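Computationally designed four-helix bundle protein (Synthetic construct, PDB 3U3B) is of unknown function but serves as a hyperthermostable test of flexible-backbone design, with the hydrophobic core of a four-helix bundle completely redesigned. Local coordinates at residues A[62-67]-A[91-96]; A[37-42]-A[73-78]. All coordinates share one frame; numbering follows the deposited sequence.

Contact 1: A[62-67]-A[91-96]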
ATOM      1  N   ALA A  62      -4.614   7.866  -3.462  1.00 29.73           N
ATOM      2  CA  ALA A  62      -4.230   7.274  -4.737  1.00 30.77           C
ATOM      3  C   ALA A  62      -2.845   7.709  -5.173  1.00 34.58           C
ATOM      4  O   ALA A  62      -2.067   6.891  -5.683  1.00 33.83           O
ATOM      5  CB  ALA A  62      -5.238   7.628  -5.792  1.00 33.09           C
ATOM      6  N   LYS A  63      -2.524   8.984  -4.977  1.00 39.32           N
ATOM      7  CA  LYS A  63      -1.229   9.496  -5.414  1.00 42.74           C
ATOM      8  C   LYS A  63      -0.080   8.892  -4.603  1.00 36.34           C
ATOM      9  O   LYS A  63       0.994   8.661  -5.149  1.00 38.93           O
ATOM     10  CB  LYS A  63      -1.164  11.022  -5.321  1.00 53.27           C
ATOM     11  CG  LYS A  63      -2.187  11.760  -6.174  1.00 67.44           C
ATOM     12  CD  LYS A  63      -1.948  11.627  -7.678  1.00 80.14           C
ATOM     13  CE  LYS A  63      -2.995  12.426  -8.446  1.00 89.30           C
ATOM     14  NZ  LYS A  63      -2.903  13.889  -8.165  1.00 93.28           N
ATOM     15  N   VAL A  64      -0.300   8.655  -3.311  1.00 30.52           N
ATOM     16  CA  VAL A  64       0.700   7.966  -2.488  1.00 27.22           C
ATOM     17  C   VAL A  64       0.818   6.492  -2.877  1.00 25.08           C
ATOM     18  O   VAL A  64       1.922   5.974  -3.018  1.00 23.40           O
ATOM     19  CB  VAL A  64       0.423   8.115  -0.981  1.00 30.13           C
ATOM     20  CG1 VAL A  64       1.576   7.482  -0.165  1.00 30.48           C
ATOM     21  CG2 VAL A  64       0.301   9.595  -0.625  1.00 32.23           C
ATOM     22  N   LEU A  65      -0.308   5.821  -3.074  1.00 25.08           N
ATOM     23  CA  LEU A  65      -0.280   4.440  -3.527  1.00 24.86           C
ATOM     24  C   LEU A  65       0.452   4.302  -4.862  1.00 29.23           C
ATOM     25  O   LEU A  65       1.250   3.374  -5.065  1.00 26.98           O
ATOM     26  CB  LEU A  65      -1.696   3.888  -3.639  1.00 24.66           C
ATOM     27  CG  LEU A  65      -2.422   3.767  -2.296  1.00 25.99           C
ATOM     28  CD1 LEU A  65      -3.923   3.475  -2.537  1.00 25.72           C
ATOM     29  CD2 LEU A  65      -1.746   2.737  -1.371  1.00 26.51           C
ATOM     30  N   HIS A  66       0.207   5.237  -5.766  1.00 33.39           N
ATOM     31  CA  HIS A  66       0.871   5.217  -7.058  1.00 37.16           C
ATOM     32  C   HIS A  66       2.379   5.315  -6.871  1.00 35.12           C
ATOM     33  O   HIS A  66       3.151   4.625  -7.546  1.00 32.70           O
ATOM     34  CB  HIS A  66       0.381   6.375  -7.916  1.00 44.91           C
ATOM     35  CG  HIS A  66       1.039   6.444  -9.254  1.00 55.26           C
ATOM     36  ND1 HIS A  66       0.957   5.422 -10.175  1.00 61.20           N
ATOM     37  CD2 HIS A  66       1.797   7.408  -9.825  1.00 61.49           C
ATOM     38  CE1 HIS A  66       1.630   5.759 -11.260  1.00 65.22           C
ATOM     39  NE2 HIS A  66       2.152   6.958 -11.072  1.00 65.25           N
ATOM     40  N   THR A  67       2.796   6.169  -5.944  1.00 36.58           N
ATOM     41  CA  THR A  67       4.219   6.323  -5.646  1.00 35.88           C
ATOM     42  C   THR A  67       4.822   5.028  -5.109  1.00 30.32           C
ATOM     43  O   THR A  67       5.939   4.657  -5.476  1.00 31.57           O
ATOM     44  CB  THR A  67       4.474   7.448  -4.636  1.00 39.28           C
ATOM     45  OG1 THR A  67       4.022   8.701  -5.175  1.00 41.43           O
ATOM     46  CG2 THR A  67       5.937   7.548  -4.359  1.00 42.66           C
ATOM     47  N   LYS A  91       7.719   1.900   3.905  1.00 29.28           N
ATOM     48  CA  LYS A  91       7.014   1.968   5.182  1.00 27.46           C
ATOM     49  C   LYS A  91       6.533   3.392   5.458  1.00 28.27           C
ATOM     50  O   LYS A  91       5.395   3.606   5.866  1.00 27.71           O
ATOM     51  CB  LYS A  91       7.933   1.495   6.296  1.00 28.12           C
ATOM     52  CG  LYS A  91       8.131   0.022   6.305  1.00 28.64           C
ATOM     53  CD  LYS A  91       9.165  -0.279   7.358  1.00 37.46           C
ATOM     54  CE  LYS A  91       9.465  -1.749   7.452  1.00 45.82           C
ATOM     55  NZ  LYS A  91      10.618  -1.920   8.390  1.00 50.69           N
ATOM     56  N   LYS A  92       7.397   4.370   5.230  1.00 29.18           N
ATOM     57  CA  LYS A  92       7.040   5.742   5.487  1.00 30.47           C
ATOM     58  C   LYS A  92       5.819   6.187   4.653  1.00 30.17           C
ATOM     59  O   LYS A  92       4.933   6.906   5.139  1.00 30.89           O
ATOM     60  CB  LYS A  92       8.219   6.635   5.176  1.00 35.82           C
ATOM     61  CG  LYS A  92       7.889   8.075   5.347  1.00 42.99           C
ATOM     62  CD  LYS A  92       9.085   8.911   5.034  1.00 54.07           C
ATOM     63  CE  LYS A  92       8.707  10.367   4.925  1.00 64.36           C
ATOM     64  NZ  LYS A  92       9.767  11.121   4.193  1.00 73.40           N
ATOM     65  N   LYS A  93       5.774   5.767   3.397  1.00 27.63           N
ATOM     66  CA  LYS A  93       4.631   6.093   2.557  1.00 26.44           C
ATOM     67  C   LYS A  93       3.373   5.360   2.963  1.00 27.32           C
ATOM     68  O   LYS A  93       2.286   5.887   2.841  1.00 27.58           O
ATOM     69  CB  LYS A  93       4.910   5.763   1.095  1.00 28.06           C
ATOM     70  CG  LYS A  93       5.790   6.768   0.439  1.00 35.70           C
ATOM     71  CD  LYS A  93       6.046   6.390  -1.003  1.00 44.47           C
ATOM     72  CE  LYS A  93       7.229   7.193  -1.533  1.00 55.06           C
ATOM     73  NZ  LYS A  93       7.136   8.632  -1.113  1.00 62.13           N
ATOM     74  N   LEU A  94       3.518   4.117   3.379  1.00 27.76           N
ATOM     75  CA  LEU A  94       2.366   3.352   3.790  1.00 30.38           C
ATOM     76  C   LEU A  94       1.734   4.013   5.026  1.00 27.79           C
ATOM     77  O   LEU A  94       0.519   4.012   5.190  1.00 27.91           O
ATOM     78  CB  LEU A  94       2.774   1.918   4.096  1.00 39.06           C
ATOM     79  CG  LEU A  94       1.614   0.925   4.022  1.00 46.64           C
ATOM     80  CD1 LEU A  94       0.976   0.913   2.619  1.00 47.30           C
ATOM     81  CD2 LEU A  94       2.098  -0.468   4.426  1.00 53.32           C
ATOM     82  N   ASP A  95       2.567   4.548   5.904  1.00 24.73           N
ATOM     83  CA  ASP A  95       2.070   5.258   7.070  1.00 26.25           C
ATOM     84  C   ASP A  95       1.363   6.553   6.670  1.00 28.68           C
ATOM     85  O   ASP A  95       0.384   6.935   7.275  1.00 27.81           O
ATOM     86  CB  ASP A  95       3.212   5.550   8.025  1.00 29.11           C
ATOM     87  CG  ASP A  95       3.760   4.290   8.680  1.00 33.46           C
ATOM     88  OD1 ASP A  95       3.068   3.237   8.638  1.00 38.28           O
ATOM     89  OD2 ASP A  95       4.890   4.356   9.229  1.00 34.39           O
ATOM     90  N   MET A  96       1.874   7.220   5.644  1.00 32.85           N
ATOM     91  CA  MET A  96       1.193   8.369   5.072  1.00 34.20           C
ATOM     92  C   MET A  96      -0.192   7.953   4.580  1.00 34.02           C
ATOM     93  O   MET A  96      -1.169   8.664   4.813  1.00 36.31           O
ATOM     94  CB  MET A  96       2.018   8.969   3.921  1.00 36.49           C
ATOM     95  CG  MET A  96       3.220   9.772   4.390  1.00 39.62           C
ATOM     96  SD  MET A  96       4.498  10.043   3.130  1.00 62.28           S
ATOM     97  CE  MET A  96       3.506  10.647   1.753  1.00 52.70           C
TER

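Contact 2: A[37-42]-A[73-78]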
ATOM      1  N   GLU A  37       8.841 -13.006  -3.761  1.00 28.14           N
ATOM      2  CA  GLU A  37       7.475 -13.480  -3.548  1.00 29.24           C
ATOM      3  C   GLU A  37       6.659 -12.449  -2.729  1.00 24.68           C
ATOM      4  O   GLU A  37       5.490 -12.133  -3.047  1.00 24.04           O
ATOM      5  CB  GLU A  37       7.520 -14.842  -2.866  1.00 37.12           C
ATOM      6  CG  GLU A  37       6.202 -15.549  -2.772  1.00 50.82           C
ATOM      7  CD  GLU A  37       6.342 -16.967  -2.243  1.00 71.73           C
ATOM      8  OE1 GLU A  37       7.476 -17.504  -2.253  1.00 81.88           O
ATOM      9  OE2 GLU A  37       5.320 -17.544  -1.813  1.00 79.76           O
ATOM     10  N   TYR A  38       7.284 -11.884  -1.703  1.00 25.09           N
ATOM     11  CA  TYR A  38       6.588 -10.891  -0.883  1.00 24.23           C
ATOM     12  C   TYR A  38       6.442  -9.582  -1.611  1.00 22.12           C
ATOM     13  O   TYR A  38       5.398  -8.959  -1.546  1.00 20.70           O
ATOM     14  CB  TYR A  38       7.310 -10.699   0.453  1.00 28.29           C
ATOM     15  CG  TYR A  38       6.999 -11.794   1.442  1.00 32.07           C
ATOM     16  CD1 TYR A  38       5.732 -11.932   1.966  1.00 30.67           C
ATOM     17  CD2 TYR A  38       7.984 -12.685   1.857  1.00 37.75           C
ATOM     18  CE1 TYR A  38       5.435 -12.929   2.886  1.00 35.45           C
ATOM     19  CE2 TYR A  38       7.701 -13.687   2.783  1.00 42.17           C
ATOM     20  CZ  TYR A  38       6.421 -13.801   3.285  1.00 42.98           C
ATOM     21  OH  TYR A  38       6.115 -14.791   4.193  1.00 51.40           O
ATOM     22  N   TRP A  39       7.455  -9.184  -2.365  1.00 20.76           N
ATOM     23  CA  TRP A  39       7.340  -7.958  -3.136  1.00 20.89           C
ATOM     24  C   TRP A  39       6.234  -8.038  -4.183  1.00 20.13           C
ATOM     25  O   TRP A  39       5.475  -7.077  -4.379  1.00 20.07           O
ATOM     26  CB  TRP A  39       8.647  -7.593  -3.767  1.00 23.22           C
ATOM     27  CG  TRP A  39       9.658  -7.100  -2.777  1.00 26.64           C
ATOM     28  CD1 TRP A  39      10.889  -7.641  -2.529  1.00 29.43           C
ATOM     29  CD2 TRP A  39       9.525  -5.978  -1.892  1.00 26.71           C
ATOM     30  NE1 TRP A  39      11.536  -6.921  -1.546  1.00 30.13           N
ATOM     31  CE2 TRP A  39      10.721  -5.897  -1.138  1.00 30.32           C
ATOM     32  CE3 TRP A  39       8.520  -5.030  -1.664  1.00 27.84           C
ATOM     33  CZ2 TRP A  39      10.937  -4.913  -0.179  1.00 33.62           C
ATOM     34  CZ3 TRP A  39       8.742  -4.045  -0.697  1.00 30.87           C
ATOM     35  CH2 TRP A  39       9.940  -4.002   0.030  1.00 34.09           C
ATOM     36  N   ASN A  40       6.107  -9.178  -4.829  1.00 20.31           N
ATOM     37  CA  ASN A  40       5.000  -9.379  -5.760  1.00 21.76           C
ATOM     38  C   ASN A  40       3.638  -9.295  -5.105  1.00 20.69           C
ATOM     39  O   ASN A  40       2.719  -8.635  -5.641  1.00 20.32           O
ATOM     40  CB  ASN A  40       5.166 -10.698  -6.525  1.00 25.23           C
ATOM     41  CG  ASN A  40       6.025 -10.540  -7.751  1.00 27.92           C
ATOM     42  OD1 ASN A  40       5.613  -9.897  -8.718  1.00 29.88           O
ATOM     43  ND2 ASN A  40       7.228 -11.154  -7.743  1.00 30.00           N
ATOM     44  N   LYS A  41       3.457  -9.958  -3.963  1.00 21.13           N
ATOM     45  CA  LYS A  41       2.171  -9.906  -3.248  1.00 21.83           C
ATOM     46  C   LYS A  41       1.849  -8.475  -2.827  1.00 18.84           C
ATOM     47  O   LYS A  41       0.694  -8.020  -2.918  1.00 20.09           O
ATOM     48  CB  LYS A  41       2.208 -10.783  -1.985  1.00 26.55           C
ATOM     49  CG  LYS A  41       1.982 -12.274  -2.299  1.00 38.01           C
ATOM     50  CD  LYS A  41       2.424 -13.218  -1.161  1.00 48.71           C
ATOM     51  CE  LYS A  41       2.559 -14.675  -1.639  1.00 60.03           C
ATOM     52  NZ  LYS A  41       1.371 -15.154  -2.418  1.00 66.93           N
ATOM     53  N   ILE A  42       2.866  -7.790  -2.332  1.00 19.91           N
ATOM     54  CA  ILE A  42       2.740  -6.407  -1.939  1.00 19.59           C
ATOM     55  C   ILE A  42       2.332  -5.512  -3.099  1.00 20.41           C
ATOM     56  O   ILE A  42       1.427  -4.679  -2.953  1.00 19.62           O
ATOM     57  CB  ILE A  42       4.060  -5.898  -1.291  1.00 21.57           C
ATOM     58  CG1 ILE A  42       4.228  -6.496   0.107  1.00 21.59           C
ATOM     59  CG2 ILE A  42       4.109  -4.368  -1.211  1.00 21.66           C
ATOM     60  CD1 ILE A  42       5.656  -6.351   0.626  1.00 22.18           C
ATOM     61  N   ASP A  73       7.625  -1.573  -8.180  1.00 31.27           N
ATOM     62  CA  ASP A  73       7.888  -2.051  -9.526  1.00 32.93           C
ATOM     63  C   ASP A  73       9.392  -2.048  -9.898  1.00 36.03           C
ATOM     64  O   ASP A  73       9.905  -3.019 -10.501  1.00 35.48           O
ATOM     65  CB  ASP A  73       7.092  -1.259 -10.551  1.00 37.66           C
ATOM     66  CG  ASP A  73       7.181  -1.876 -11.920  1.00 48.41           C
ATOM     67  OD1 ASP A  73       6.713  -3.027 -12.072  1.00 51.61           O
ATOM     68  OD2 ASP A  73       7.718  -1.228 -12.841  1.00 54.05           O
ATOM     69  N   LYS A  74      10.096  -0.966  -9.566  1.00 37.83           N
ATOM     70  CA  LYS A  74      11.549  -0.889  -9.780  1.00 40.98           C
ATOM     71  C   LYS A  74      12.302  -2.044  -9.092  1.00 40.94           C
ATOM     72  O   LYS A  74      13.253  -2.598  -9.655  1.00 43.24           O
ATOM     73  CB  LYS A  74      12.105   0.464  -9.307  1.00 42.23           C
ATOM     74  CG  LYS A  74      11.856   1.632 -10.272  1.00 51.09           C
ATOM     75  CD  LYS A  74      12.481   2.923  -9.714  1.00 60.33           C
ATOM     76  CE  LYS A  74      11.964   4.214 -10.385  1.00 69.48           C
ATOM     77  NZ  LYS A  74      12.608   4.554 -11.698  1.00 75.93           N
ATOM     78  N   MET A  75      11.864  -2.416  -7.888  1.00 39.41           N
ATOM     79  CA  MET A  75      12.461  -3.539  -7.158  1.00 40.79           C
ATOM     80  C   MET A  75      12.211  -4.883  -7.838  1.00 39.09           C
ATOM     81  O   MET A  75      13.089  -5.748  -7.871  1.00 42.17           O
ATOM     82  CB  MET A  75      11.905  -3.613  -5.744  1.00 41.80           C
ATOM     83  CG  MET A  75      12.151  -2.381  -4.922  1.00 43.61           C
ATOM     84  SD  MET A  75      11.377  -2.541  -3.307  1.00 50.63           S
ATOM     85  CE  MET A  75      10.875  -0.864  -3.013  1.00 40.57           C
ATOM     86  N   LEU A  76      11.000  -5.057  -8.358  1.00 35.71           N
ATOM     87  CA  LEU A  76      10.607  -6.285  -9.052  1.00 34.33           C
ATOM     88  C   LEU A  76      11.314  -6.515 -10.378  1.00 37.89           C
ATOM     89  O   LEU A  76      11.616  -7.652 -10.750  1.00 42.25           O
ATOM     90  CB  LEU A  76       9.091  -6.284  -9.295  1.00 36.17           C
ATOM     91  CG  LEU A  76       8.280  -6.470  -8.016  1.00 36.05           C
ATOM     92  CD1 LEU A  76       6.776  -6.451  -8.309  1.00 38.95           C
ATOM     93  CD2 LEU A  76       8.717  -7.789  -7.349  1.00 36.62           C
ATOM     94  N   ASN A  77      11.557  -5.441 -11.111  1.00 46.64           N
ATOM     95  CA  ASN A  77      12.201  -5.547 -12.398  1.00 56.79           C
ATOM     96  C   ASN A  77      13.663  -5.102 -12.312  1.00 60.97           C
ATOM     97  O   ASN A  77      14.201  -4.482 -13.233  1.00 64.49           O
ATOM     98  CB  ASN A  77      11.395  -4.766 -13.430  1.00 56.50           C
ATOM     99  CG  ASN A  77       9.985  -5.348 -13.625  1.00 57.54           C
ATOM    100  OD1 ASN A  77       9.833  -6.445 -14.173  1.00 62.06           O
ATOM    101  ND2 ASN A  77       8.959  -4.622 -13.183  1.00 52.22           N
ATOM    102  N   SER A  78      14.276  -5.471 -11.179  1.00 67.14           N
ATOM    103  CA  SER A  78      15.695  -5.246 -10.851  1.00 68.31           C
ATOM    104  C   SER A  78      16.313  -3.935 -11.335  1.00 68.20           C
ATOM    105  O   SER A  78      17.453  -3.926 -11.797  1.00 70.80           O
ATOM    106  CB  SER A  78      16.544  -6.419 -11.360  1.00 74.28           C
ATOM    107  OG  SER A  78      15.946  -7.665 -11.040  1.00 75.19           O
TER

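Contact 1: A[62-67]-A[91-96]
Val-64 and Lys-93 mark the nearest backbone approach, 6.7 Å between their CA atoms, where two nearly antiparallel helical segments (163° between their directions) lie with their axes 9.5 Å apart. Val-64 is the main apolar side chain from its helix. Its CG1 stands anti to the backbone N (chi1 -175°), which carries it across to the opposite backbone: CG1 lies 3.5 Å from Lys-93 O and also meets the CB of that lysine. The terminal methyl of Met-96 sits near both valine methyls, with Met-96 CE slightly nearer Val-64 CG2 at 4.1 Å; the two side chains run roughly at right angles, and the bend at the end of the methionine chain brings CE back over the valine. One turn along, Thr-67 meets the aliphatic length of Lys-93 crosswise, with Thr-67 CG2 3.6 Å from Lys-93 CD. The still shorter approach of that methyl to CE is doubtful. The threonine splits its two branches by chemistry, the methyl facing the lysine while Thr-67 OG1 turns back to its own helix and donates to Lys-63 O at 3.0 Å. That carbonyl also accepts the backbone N-H of Thr-67. Replacing Thr-67 by a glycine would remove both branches, which would probably leave the methylenes of Lys-93 without the methyl they cross and Lys-63 O with just the backbone N-H of the pair. On the inner side Leu-65 packs on Met-49 and Thr-53 of helix 36-56. No hydrogen bond or salt bridge spans the two segments: methyls and methylenes make the join at the bundle surface, which is consistent with dispersion and burial of carbon doing most of the work, the lysine contributing its chain more than its charge.

Contact 2: A[37-42]-A[73-78]
Trp-39 presents one face of its indole to the sulfur of Met-75, which sits over the six-membered ring. Met-75 SD lies 3.8 Å from the centroid of that ring and only 5° off its normal, so the sulfur meets all six carbons at similar range, Trp-39 CH2 being the nearest at 3.9 Å. This is a Met-aromatic contact of the face-on kind. With CG anti to its carbonyl carbon and the chain extended at chi2 (177°), the methionine carries its sulfur out over the indole. The rotation of the indole has a second restraint in NE1, which is hydrogen-bonded to Pro-33 O; the buried N-H is thereby satisfied. Ile-82 and Ile-87 also pack on the tryptophan side chain.

Leu-76, one residue on and the last of its helix, fills the place beside the tryptophan stem. Its CD2 methyl lies 3.6 Å from Trp-39 CB and touches the amide of Asn-40 as well, 3.7 Å from Asn-40 ND2. The other methyl, CD1, comes equally close to Asn-40 OD1. The two methyls thus lie side by side against the carboxamide, without any polar bond to it. Asn-40 ND2 donates to Met-36 O of its own helix, which is likely to limit turning of the amide.

The first turns of helix 36-56 are thereby fastened to the last turn of helix 59-76, away from the short connection between them. This is helix-to-helix packing near one end of a four-helix bundle, in a sequence that matches the Hpt domain family.

Helix 59-76 is the shared element: contact 1 sets it against helix 84-102, and contact 2 sets its C-terminal end against the start of helix 36-56. The two centres are 16 Å apart and the nearest atoms about 7 Å, so the contacts do not touch. Measured from its own centre to the centre of the chain, contact 1 lies about 6 Å away, yet on the bundle surface, whereas contact 2, about 13 Å out, is partly buried near one end. Met-75 in contact 2 also packs on Leu-86 and Val-90, so helix 84-102 is engaged near both sites. Neither contact adjoins a described ligand or catalytic site; together they join three of the four helices.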